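Local coordinates for protein acyl-CoA thioesterase (Alicyclobacillus acidocaldarius subsp. acidocaldarius, PDB 3RQB) that probably acts as an acyl-CoA thioesterase with a double hot dog fold, hydrolysing the thioester bond of acyl-CoA substrates, at residues 48-59 with 106-114; 61-69 with 208-219. All blocks are in the same frame, centred on the assembly; numbering follows the deposited sequence.

Two contacts in one chain illustrate how a double hot dog protein is assembled from helix-on-strand and strand-on-strand packing. From the N terminus, helix 41-53 comes first, and contact 1 lays it and the following turn on strand 103-113, closing a loop that holds strands 61-69, 77-87 and 91-100. Contact 2 starts inside that loop, at strand 61-69, and leaves it for strand 206-215 far along the chain, so the two closures cross. Strand 103-113 is also the neighbour of 61-69 in the sheet, on the side away from 206-215. Contact 1 stays within the N-terminal thioesterase domain, whereas contact 2 joins the N-terminal and C-terminal domains; both also reach the second subunit.

Contact 1. Residues 48-59 with 106-114; sequences MLKAAMSHPERL and TTATAVFGI
Phe112 inserts its ring among three apolar side chains, Leu49, Ala52 and Met53, and the aliphatic stem of Arg58. Met53, a selenomethionine, places CG in the plane of the ring at its edge, 3.7 Å from Phe112 CZ, with the two side chains crossing at about a right angle. The methyl of Ala52 reaches Phe112 CE1 at 3.7 Å, and Leu49 offers only the tip of one branch, CD1. From the loop beyond the helix, CG of Arg58 comes to 3.9 Å from Phe112 CD2, so the aliphatic part of the arginine does the touching.

A second apolar patch lies nearer residue 106 on strand 103-113. The chain of selenomethionine Met48 bends at chi2 (-54°) and again at chi3, which folds its methyl CE over the strand, 3.6 Å from Thr106 CG2 and 3.8 Å from Ala108 CB. This is the packing that gives the hot dog fold its name: a helix, the sausage, held against an antiparallel sheet, the bun. Here the axes of helix 48-53 and strand 106-113 approach to 9.2 Å and cross at -49°.

A single bent hydrogen bond, from Arg58 NH1 to Met53 O at 2.8 Å, links the arginine back to the helix end, while Met53 CE lies over one face of the guanidinium, toward its rim. The ring of Phe94, from strand 91-100, also meets the Phe112 ring.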
loop_
_atom_site.group_PDB
_atom_site.type_symbol
_atom_site.label_atom_id
_atom_site.label_comp_id
_atom_site.label_asym_id
_atom_site.label_seq_id
_atom_site.Cartn_x
_atom_site.Cartn_y
_atom_site.Cartn_z
HETATM N N MSE B 48 10.721 -11.326 -3.910
HETATM C CA MSE B 48 10.198 -11.393 -2.545
HETATM C C MSE B 48 8.963 -12.282 -2.454
HETATM O O MSE B 48 8.734 -12.925 -1.429
HETATM C CB MSE B 48 9.860 -9.997 -2.003
HETATM C CG MSE B 48 11.077 -9.153 -1.653
HETATM SE SE MSE B 48 12.286 -10.061 -0.415
HETATM C CE MSE B 48 11.940 -8.989 1.177
ATOM N N LEU B 49 8.166 -12.308 -3.522
ATOM C CA LEU B 49 6.900 -13.054 -3.545
ATOM C C LEU B 49 7.053 -14.569 -3.773
ATOM O O LEU B 49 6.366 -15.388 -3.130
ATOM C CB LEU B 49 5.970 -12.457 -4.603
ATOM C CG LEU B 49 4.586 -13.090 -4.760
ATOM C CD1 LEU B 49 3.757 -12.924 -3.491
ATOM C CD2 LEU B 49 3.868 -12.481 -5.955
ATOM N N LYS B 50 7.949 -14.935 -4.689
ATOM C CA LYS B 50 8.212 -16.337 -4.972
ATOM C C LYS B 50 8.576 -17.046 -3.690
ATOM O O LYS B 50 8.125 -18.160 -3.452
ATOM C CB LYS B 50 9.348 -16.495 -5.977
ATOM C CG LYS B 50 9.038 -15.917 -7.338
ATOM C CD LYS B 50 7.693 -16.408 -7.852
ATOM C CE LYS B 50 7.734 -17.878 -8.245
ATOM N NZ LYS B 50 6.403 -18.339 -8.750
ATOM N N ALA B 51 9.369 -16.378 -2.856
ATOM C CA ALA B 51 9.844 -16.969 -1.609
ATOM C C ALA B 51 8.688 -17.572 -0.832
ATOM O O ALA B 51 8.732 -18.746 -0.476
ATOM C CB ALA B 51 10.546 -15.925 -0.763
ATOM N N ALA B 52 7.655 -16.768 -0.591
ATOM C CA ALA B 52 6.474 -17.210 0.143
ATOM C C ALA B 52 5.692 -18.206 -0.687
ATOM O O ALA B 52 5.176 -19.192 -0.157
ATOM C CB ALA B 52 5.590 -16.029 0.513
HETATM N N MSE B 53 5.593 -17.946 -1.988
HETATM C CA MSE B 53 4.936 -18.893 -2.888
HETATM C C MSE B 53 5.572 -20.291 -2.851
HETATM O O MSE B 53 4.873 -21.314 -2.830
HETATM C CB MSE B 53 4.956 -18.363 -4.308
HETATM C CG MSE B 53 4.051 -17.193 -4.531
HETATM SE SE MSE B 53 3.454 -17.238 -6.363
HETATM C CE MSE B 53 2.218 -18.750 -6.188
ATOM N N SER B 54 6.901 -20.317 -2.840
ATOM C CA SER B 54 7.661 -21.561 -2.835
ATOM C C SER B 54 7.740 -22.191 -1.450
ATOM O O SER B 54 8.217 -23.320 -1.289
ATOM C CB SER B 54 9.067 -21.305 -3.347
ATOM O OG SER B 54 9.031 -20.419 -4.447
ATOM N N HIS B 55 7.280 -21.454 -0.447
ATOM C CA HIS B 55 7.252 -21.981 0.899
ATOM C C HIS B 55 6.279 -23.150 0.949
ATOM O O HIS B 55 5.177 -23.078 0.396
ATOM C CB HIS B 55 6.840 -20.896 1.886
ATOM C CG HIS B 55 7.295 -21.157 3.285
ATOM N ND1 HIS B 55 6.709 -22.108 4.095
ATOM C CD2 HIS B 55 8.289 -20.599 4.015
ATOM C CE1 HIS B 55 7.315 -22.115 5.270
ATOM N NE2 HIS B 55 8.276 -21.208 5.245
ATOM N N PRO B 56 6.703 -24.243 1.595
ATOM C CA PRO B 56 5.942 -25.486 1.768
ATOM C C PRO B 56 4.643 -25.290 2.541
ATOM O O PRO B 56 3.637 -25.943 2.247
ATOM C CB PRO B 56 6.899 -26.369 2.577
ATOM C CG PRO B 56 7.899 -25.428 3.178
ATOM C CD PRO B 56 8.053 -24.341 2.172
ATOM N N GLU B 57 4.665 -24.398 3.523
ATOM C CA GLU B 57 3.488 -24.175 4.350
ATOM C C GLU B 57 2.477 -23.357 3.588
ATOM O O GLU B 57 1.306 -23.293 3.966
ATOM C CB GLU B 57 3.854 -23.415 5.621
ATOM C CG GLU B 57 5.020 -23.994 6.389
ATOM C CD GLU B 57 4.622 -25.151 7.274
ATOM O OE1 GLU B 57 5.243 -25.295 8.349
ATOM O OE2 GLU B 57 3.704 -25.915 6.895
ATOM N N ARG B 58 2.932 -22.710 2.521
ATOM C CA ARG B 58 2.067 -21.772 1.823
ATOM C C ARG B 58 0.830 -22.433 1.233
ATOM O O ARG B 58 0.891 -23.467 0.558
ATOM C CB ARG B 58 2.814 -20.980 0.760
ATOM C CG ARG B 58 1.919 -20.562 -0.384
ATOM C CD ARG B 58 2.222 -21.408 -1.592
ATOM N NE ARG B 58 1.246 -21.221 -2.653
ATOM C CZ ARG B 58 1.457 -21.580 -3.912
ATOM N NH1 ARG B 58 2.611 -22.132 -4.265
ATOM N NH2 ARG B 58 0.514 -21.386 -4.819
ATOM N N LEU B 59 -0.300 -21.812 1.519
ATOM C CA LEU B 59 -1.573 -22.306 1.068
ATOM C C LEU B 59 -2.281 -21.161 0.385
ATOM O O LEU B 59 -1.920 -19.997 0.574
ATOM C CB LEU B 59 -2.383 -22.823 2.253
ATOM C CG LEU B 59 -1.700 -23.943 3.047
ATOM C CD1 LEU B 59 -2.700 -24.653 3.937
ATOM C CD2 LEU B 59 -1.020 -24.951 2.123
ATOM N N THR B 106 16.190 -5.789 1.905
ATOM C CA THR B 106 14.781 -5.600 1.577
ATOM C C THR B 106 13.847 -6.383 2.517
ATOM O O THR B 106 14.191 -7.477 2.949
ATOM C CB THR B 106 14.548 -6.022 0.114
ATOM O OG1 THR B 106 15.372 -5.207 -0.737
ATOM C CG2 THR B 106 13.090 -5.877 -0.284
ATOM N N THR B 107 12.685 -5.810 2.852
ATOM C CA THR B 107 11.643 -6.525 3.604
ATOM C C THR B 107 10.282 -6.444 2.924
ATOM O O THR B 107 10.001 -5.516 2.160
ATOM C CB THR B 107 11.473 -6.037 5.071
ATOM O OG1 THR B 107 10.697 -4.825 5.115
ATOM C CG2 THR B 107 12.830 -5.836 5.730
ATOM N N ALA B 108 9.436 -7.425 3.213
ATOM C CA ALA B 108 8.138 -7.506 2.575
ATOM C C ALA B 108 7.151 -8.227 3.472
ATOM O O ALA B 108 7.538 -9.042 4.310
ATOM C CB ALA B 108 8.253 -8.218 1.229
ATOM N N THR B 109 5.875 -7.917 3.300
ATOM C CA THR B 109 4.821 -8.679 3.947
ATOM C C THR B 109 3.850 -9.120 2.857
ATOM O O THR B 109 3.648 -8.416 1.862
ATOM C CB THR B 109 4.089 -7.872 5.061
ATOM O OG1 THR B 109 3.427 -6.732 4.491
ATOM C CG2 THR B 109 5.069 -7.404 6.137
ATOM N N ALA B 110 3.263 -10.294 3.032
ATOM C CA ALA B 110 2.344 -10.809 2.031
ATOM C C ALA B 110 1.145 -11.503 2.655
ATOM O O ALA B 110 1.221 -12.077 3.754
ATOM C CB ALA B 110 3.066 -11.753 1.067
ATOM N N VAL B 111 0.036 -11.452 1.932
ATOM C CA VAL B 111 -1.159 -12.129 2.360
ATOM C C VAL B 111 -1.568 -13.124 1.297
ATOM O O VAL B 111 -1.773 -12.757 0.149
ATOM C CB VAL B 111 -2.291 -11.134 2.581
ATOM C CG1 VAL B 111 -3.473 -11.829 3.231
ATOM C CG2 VAL B 111 -1.798 -9.972 3.447
ATOM N N PHE B 112 -1.682 -14.388 1.690
ATOM C CA PHE B 112 -2.201 -15.433 0.814
ATOM C C PHE B 112 -3.549 -15.865 1.327
ATOM O O PHE B 112 -3.811 -15.795 2.522
ATOM C CB PHE B 112 -1.286 -16.647 0.812
ATOM C CG PHE B 112 -0.060 -16.468 -0.005
ATOM C CD1 PHE B 112 0.932 -15.587 0.393
ATOM C CD2 PHE B 112 0.113 -17.190 -1.169
ATOM C CE1 PHE B 112 2.078 -15.430 -0.358
ATOM C CE2 PHE B 112 1.256 -17.036 -1.926
ATOM C CZ PHE B 112 2.242 -16.153 -1.519
ATOM N N GLY B 113 -4.411 -16.313 0.425
ATOM C CA GLY B 113 -5.711 -16.798 0.831
ATOM C C GLY B 113 -6.409 -17.581 -0.258
ATOM O O GLY B 113 -6.101 -17.439 -1.443
ATOM N N ILE B 114 -7.353 -18.419 0.151
ATOM C CA ILE B 114 -8.173 -19.158 -0.789
ATOM C C ILE B 114 -9.490 -18.439 -0.948
ATOM O O ILE B 114 -10.215 -18.224 0.033
ATOM C CB ILE B 114 -8.450 -20.577 -0.290
ATOM C CG1 ILE B 114 -7.126 -21.294 0.004
ATOM C CG2 ILE B 114 -9.317 -21.334 -1.314
ATOM C CD1 ILE B 114 -7.087 -22.009 1.349
#

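Contact 2. Residues 61-69 with 208-219; sequences QPLALTVNF and TVTFTVYFLADP
Phe69 and Phe211 lie side by side and point the same way, with CE2 of Phe69 4.0 Å from Phe211 CB, which sits at the edge of the Phe69 ring. CG1 of Val67 covers part of one face of that ring, and Thr208 crosses it obliquely, bringing CG2 to 3.5 Å from Phe69 CE2. Replacing Phe69 by an alanine would remove the ring, and is likely to leave Thr208 CG2, Phe211 CB and Val67 CG1 without the surface they pack on.

On the face opposite Phe211, Thr66 and Thr212 both hold OG1 anti to the carbonyl carbon (chi1 -70° and -69°), and the hydroxyls meet in a 2.8 Å hydrogen bond. Asn68 runs alongside Thr210 with a weak bond from ND2 to OG1, while its OD1 is hydrogen-bonded to Thr109 of the second subunit. Antiparallel pairing of strand 61-69 with 206-215 joins the two hot dog halves: Leu65 and Val213 form a hydrogen-bonded pair, and their side chains lie on the same face as Val67 and Phe211, the one packed on helix 41-53.

Toward the other end, Phe215 turns its ring edge to Leu63 O, which also accepts the nearly straight bond from Phe215 N (2.8 Å). Pro62 CB approaches that ring at CE2, 3.8 Å away.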
loop_
_atom_site.group_PDB
_atom_site.type_symbol
_atom_site.label_atom_id
_atom_site.label_comp_id
_atom_site.label_asym_id
_atom_site.label_seq_id
_atom_site.Cartn_x
_atom_site.Cartn_y
_atom_site.Cartn_z
ATOM N N GLN B 61 -3.598 -18.672 -2.686
ATOM C CA GLN B 61 -2.898 -17.853 -3.659
ATOM C C GLN B 61 -2.743 -16.412 -3.150
ATOM O O GLN B 61 -3.452 -15.976 -2.235
ATOM C CB GLN B 61 -3.647 -17.891 -4.997
ATOM C CG GLN B 61 -3.607 -19.246 -5.699
ATOM C CD GLN B 61 -2.199 -19.627 -6.153
ATOM O OE1 GLN B 61 -1.206 -19.256 -5.522
ATOM N NE2 GLN B 61 -2.108 -20.363 -7.255
ATOM N N PRO B 62 -1.795 -15.673 -3.726
ATOM C CA PRO B 62 -1.485 -14.305 -3.299
ATOM C C PRO B 62 -2.671 -13.351 -3.305
ATOM O O PRO B 62 -3.520 -13.358 -4.200
ATOM C CB PRO B 62 -0.472 -13.842 -4.339
ATOM C CG PRO B 62 0.190 -15.093 -4.795
ATOM C CD PRO B 62 -0.853 -16.167 -4.742
ATOM N N LEU B 63 -2.687 -12.499 -2.294
ATOM C CA LEU B 63 -3.645 -11.416 -2.197
ATOM C C LEU B 63 -2.943 -10.057 -2.287
ATOM O O LEU B 63 -3.191 -9.272 -3.207
ATOM C CB LEU B 63 -4.428 -11.550 -0.898
ATOM C CG LEU B 63 -5.301 -12.800 -0.979
ATOM C CD1 LEU B 63 -5.938 -13.168 0.355
ATOM C CD2 LEU B 63 -6.347 -12.601 -2.060
ATOM N N ALA B 64 -2.077 -9.772 -1.320
ATOM C CA ALA B 64 -1.407 -8.485 -1.281
ATOM C C ALA B 64 0.088 -8.647 -1.053
ATOM O O ALA B 64 0.537 -9.649 -0.498
ATOM C CB ALA B 64 -2.016 -7.612 -0.197
ATOM N N LEU B 65 0.845 -7.646 -1.498
ATOM C CA LEU B 65 2.276 -7.568 -1.251
ATOM C C LEU B 65 2.713 -6.132 -0.969
ATOM O O LEU B 65 2.326 -5.202 -1.679
ATOM C CB LEU B 65 3.065 -8.097 -2.445
ATOM C CG LEU B 65 4.583 -8.016 -2.228
ATOM C CD1 LEU B 65 4.996 -8.628 -0.881
ATOM C CD2 LEU B 65 5.361 -8.669 -3.365
ATOM N N THR B 66 3.514 -5.967 0.080
ATOM C CA THR B 66 4.151 -4.698 0.389
ATOM C C THR B 66 5.631 -4.972 0.538
ATOM O O THR B 66 6.032 -5.791 1.365
ATOM C CB THR B 66 3.621 -4.086 1.702
ATOM O OG1 THR B 66 2.269 -3.636 1.521
ATOM C CG2 THR B 66 4.501 -2.918 2.135
ATOM N N VAL B 67 6.435 -4.314 -0.290
ATOM C CA VAL B 67 7.882 -4.461 -0.243
ATOM C C VAL B 67 8.485 -3.139 0.146
ATOM O O VAL B 67 8.186 -2.118 -0.461
ATOM C CB VAL B 67 8.483 -4.814 -1.620
ATOM C CG1 VAL B 67 10.004 -4.872 -1.534
ATOM C CG2 VAL B 67 7.920 -6.118 -2.155
ATOM N N ASN B 68 9.345 -3.164 1.152
ATOM C CA ASN B 68 10.076 -1.974 1.562
ATOM C C ASN B 68 11.556 -2.140 1.238
ATOM O O ASN B 68 12.175 -3.128 1.651
ATOM C CB ASN B 68 9.869 -1.738 3.053
ATOM C CG ASN B 68 8.433 -1.964 3.471
ATOM O OD1 ASN B 68 8.131 -2.875 4.250
ATOM N ND2 ASN B 68 7.532 -1.159 2.926
ATOM N N PHE B 69 12.123 -1.188 0.495
ATOM C CA PHE B 69 13.534 -1.281 0.132
ATOM C C PHE B 69 14.387 -0.518 1.147
ATOM O O PHE B 69 14.438 0.725 1.153
ATOM C CB PHE B 69 13.770 -0.728 -1.274
ATOM C CG PHE B 69 12.840 -1.298 -2.320
ATOM C CD1 PHE B 69 13.265 -2.305 -3.174
ATOM C CD2 PHE B 69 11.541 -0.821 -2.455
ATOM C CE1 PHE B 69 12.411 -2.835 -4.143
ATOM C CE2 PHE B 69 10.675 -1.344 -3.426
ATOM C CZ PHE B 69 11.110 -2.350 -4.269
ATOM N N THR B 208 12.672 4.206 -4.822
ATOM C CA THR B 208 11.458 3.740 -4.181
ATOM C C THR B 208 11.771 3.218 -2.795
ATOM O O THR B 208 12.620 2.337 -2.621
ATOM C CB THR B 208 10.779 2.619 -4.983
ATOM O OG1 THR B 208 10.217 3.159 -6.183
ATOM C CG2 THR B 208 9.671 1.979 -4.160
ATOM N N VAL B 209 11.096 3.790 -1.809
ATOM C CA VAL B 209 11.155 3.304 -0.443
ATOM C C VAL B 209 10.240 2.100 -0.226
ATOM O O VAL B 209 10.620 1.122 0.428
ATOM C CB VAL B 209 10.736 4.412 0.515
ATOM C CG1 VAL B 209 10.561 3.864 1.934
ATOM C CG2 VAL B 209 11.749 5.536 0.453
ATOM N N THR B 210 9.031 2.182 -0.774
ATOM C CA THR B 210 8.029 1.153 -0.551
ATOM C C THR B 210 7.051 1.003 -1.717
ATOM O O THR B 210 6.724 1.970 -2.419
ATOM C CB THR B 210 7.252 1.414 0.750
ATOM O OG1 THR B 210 6.306 0.358 0.967
ATOM C CG2 THR B 210 6.534 2.736 0.665
ATOM N N PHE B 211 6.596 -0.230 -1.909
ATOM C CA PHE B 211 5.780 -0.591 -3.045
ATOM C C PHE B 211 4.709 -1.565 -2.553
ATOM O O PHE B 211 5.033 -2.562 -1.907
ATOM C CB PHE B 211 6.717 -1.219 -4.075
ATOM C CG PHE B 211 6.032 -1.839 -5.262
ATOM C CD1 PHE B 211 5.590 -1.058 -6.322
ATOM C CD2 PHE B 211 5.886 -3.218 -5.347
ATOM C CE1 PHE B 211 4.980 -1.641 -7.431
ATOM C CE2 PHE B 211 5.280 -3.804 -6.449
ATOM C CZ PHE B 211 4.828 -3.014 -7.494
ATOM N N THR B 212 3.439 -1.268 -2.835
ATOM C CA THR B 212 2.350 -2.178 -2.467
ATOM C C THR B 212 1.555 -2.601 -3.701
ATOM O O THR B 212 1.398 -1.821 -4.641
ATOM C CB THR B 212 1.381 -1.571 -1.412
ATOM O OG1 THR B 212 2.045 -1.458 -0.149
ATOM C CG2 THR B 212 0.180 -2.463 -1.217
ATOM N N VAL B 213 1.092 -3.850 -3.706
ATOM C CA VAL B 213 0.223 -4.346 -4.778
ATOM C C VAL B 213 -0.896 -5.284 -4.295
ATOM O O VAL B 213 -0.667 -6.251 -3.561
ATOM C CB VAL B 213 1.022 -5.063 -5.883
ATOM C CG1 VAL B 213 1.747 -6.261 -5.307
ATOM C CG2 VAL B 213 0.094 -5.500 -7.006
ATOM N N TYR B 214 -2.109 -5.002 -4.740
ATOM C CA TYR B 214 -3.243 -5.847 -4.415
ATOM C C TYR B 214 -3.634 -6.591 -5.683
ATOM O O TYR B 214 -3.784 -5.961 -6.741
ATOM C CB TYR B 214 -4.411 -4.972 -3.960
ATOM C CG TYR B 214 -4.156 -4.176 -2.700
ATOM C CD1 TYR B 214 -3.063 -4.452 -1.882
ATOM C CD2 TYR B 214 -5.024 -3.167 -2.316
ATOM C CE1 TYR B 214 -2.844 -3.739 -0.720
ATOM C CE2 TYR B 214 -4.813 -2.445 -1.157
ATOM C CZ TYR B 214 -3.725 -2.732 -0.362
ATOM O OH TYR B 214 -3.526 -2.012 0.793
ATOM N N PHE B 215 -3.792 -7.912 -5.618
ATOM C CA PHE B 215 -4.275 -8.603 -6.810
ATOM C C PHE B 215 -5.784 -8.757 -6.717
ATOM O O PHE B 215 -6.265 -9.665 -6.051
ATOM C CB PHE B 215 -3.696 -10.016 -6.883
ATOM C CG PHE B 215 -2.206 -10.076 -6.781
ATOM C CD1 PHE B 215 -1.423 -10.090 -7.923
ATOM C CD2 PHE B 215 -1.585 -10.148 -5.545
ATOM C CE1 PHE B 215 -0.042 -10.151 -7.841
ATOM C CE2 PHE B 215 -0.207 -10.210 -5.452
ATOM C CZ PHE B 215 0.566 -10.212 -6.603
ATOM N N LEU B 216 -6.522 -7.969 -7.493
ATOM C CA LEU B 216 -7.980 -7.941 -7.380
ATOM C C LEU B 216 -8.627 -9.093 -8.138
ATOM O O LEU B 216 -9.646 -9.653 -7.714
ATOM C CB LEU B 216 -8.532 -6.580 -7.824
ATOM C CG LEU B 216 -8.016 -5.451 -6.928
ATOM C CD1 LEU B 216 -7.943 -4.124 -7.671
ATOM C CD2 LEU B 216 -8.860 -5.345 -5.660
ATOM N N ALA B 217 -8.021 -9.443 -9.264
ATOM C CA ALA B 217 -8.542 -10.514 -10.080
ATOM C C ALA B 217 -8.221 -11.847 -9.432
ATOM O O ALA B 217 -7.120 -12.056 -8.898
ATOM C CB ALA B 217 -7.962 -10.447 -11.470
ATOM N N ASP B 218 -9.201 -12.743 -9.478
ATOM C CA ASP B 218 -9.011 -14.116 -9.044
ATOM C C ASP B 218 -7.840 -14.697 -9.804
ATOM O O ASP B 218 -7.593 -14.332 -10.951
ATOM C CB ASP B 218 -10.259 -14.932 -9.377
ATOM C CG ASP B 218 -10.614 -14.866 -10.858
ATOM O OD1 ASP B 218 -10.938 -13.749 -11.330
ATOM O OD2 ASP B 218 -10.566 -15.917 -11.544
ATOM N N PRO B 219 -7.127 -15.630 -9.182
ATOM C CA PRO B 219 -5.992 -16.274 -9.842
ATOM C C PRO B 219 -6.282 -16.769 -11.269
ATOM O O PRO B 219 -5.430 -16.586 -12.143
ATOM C CB PRO B 219 -5.685 -17.443 -8.903
ATOM C CG PRO B 219 -6.011 -16.900 -7.550
ATOM C CD PRO B 219 -7.240 -16.033 -7.768
#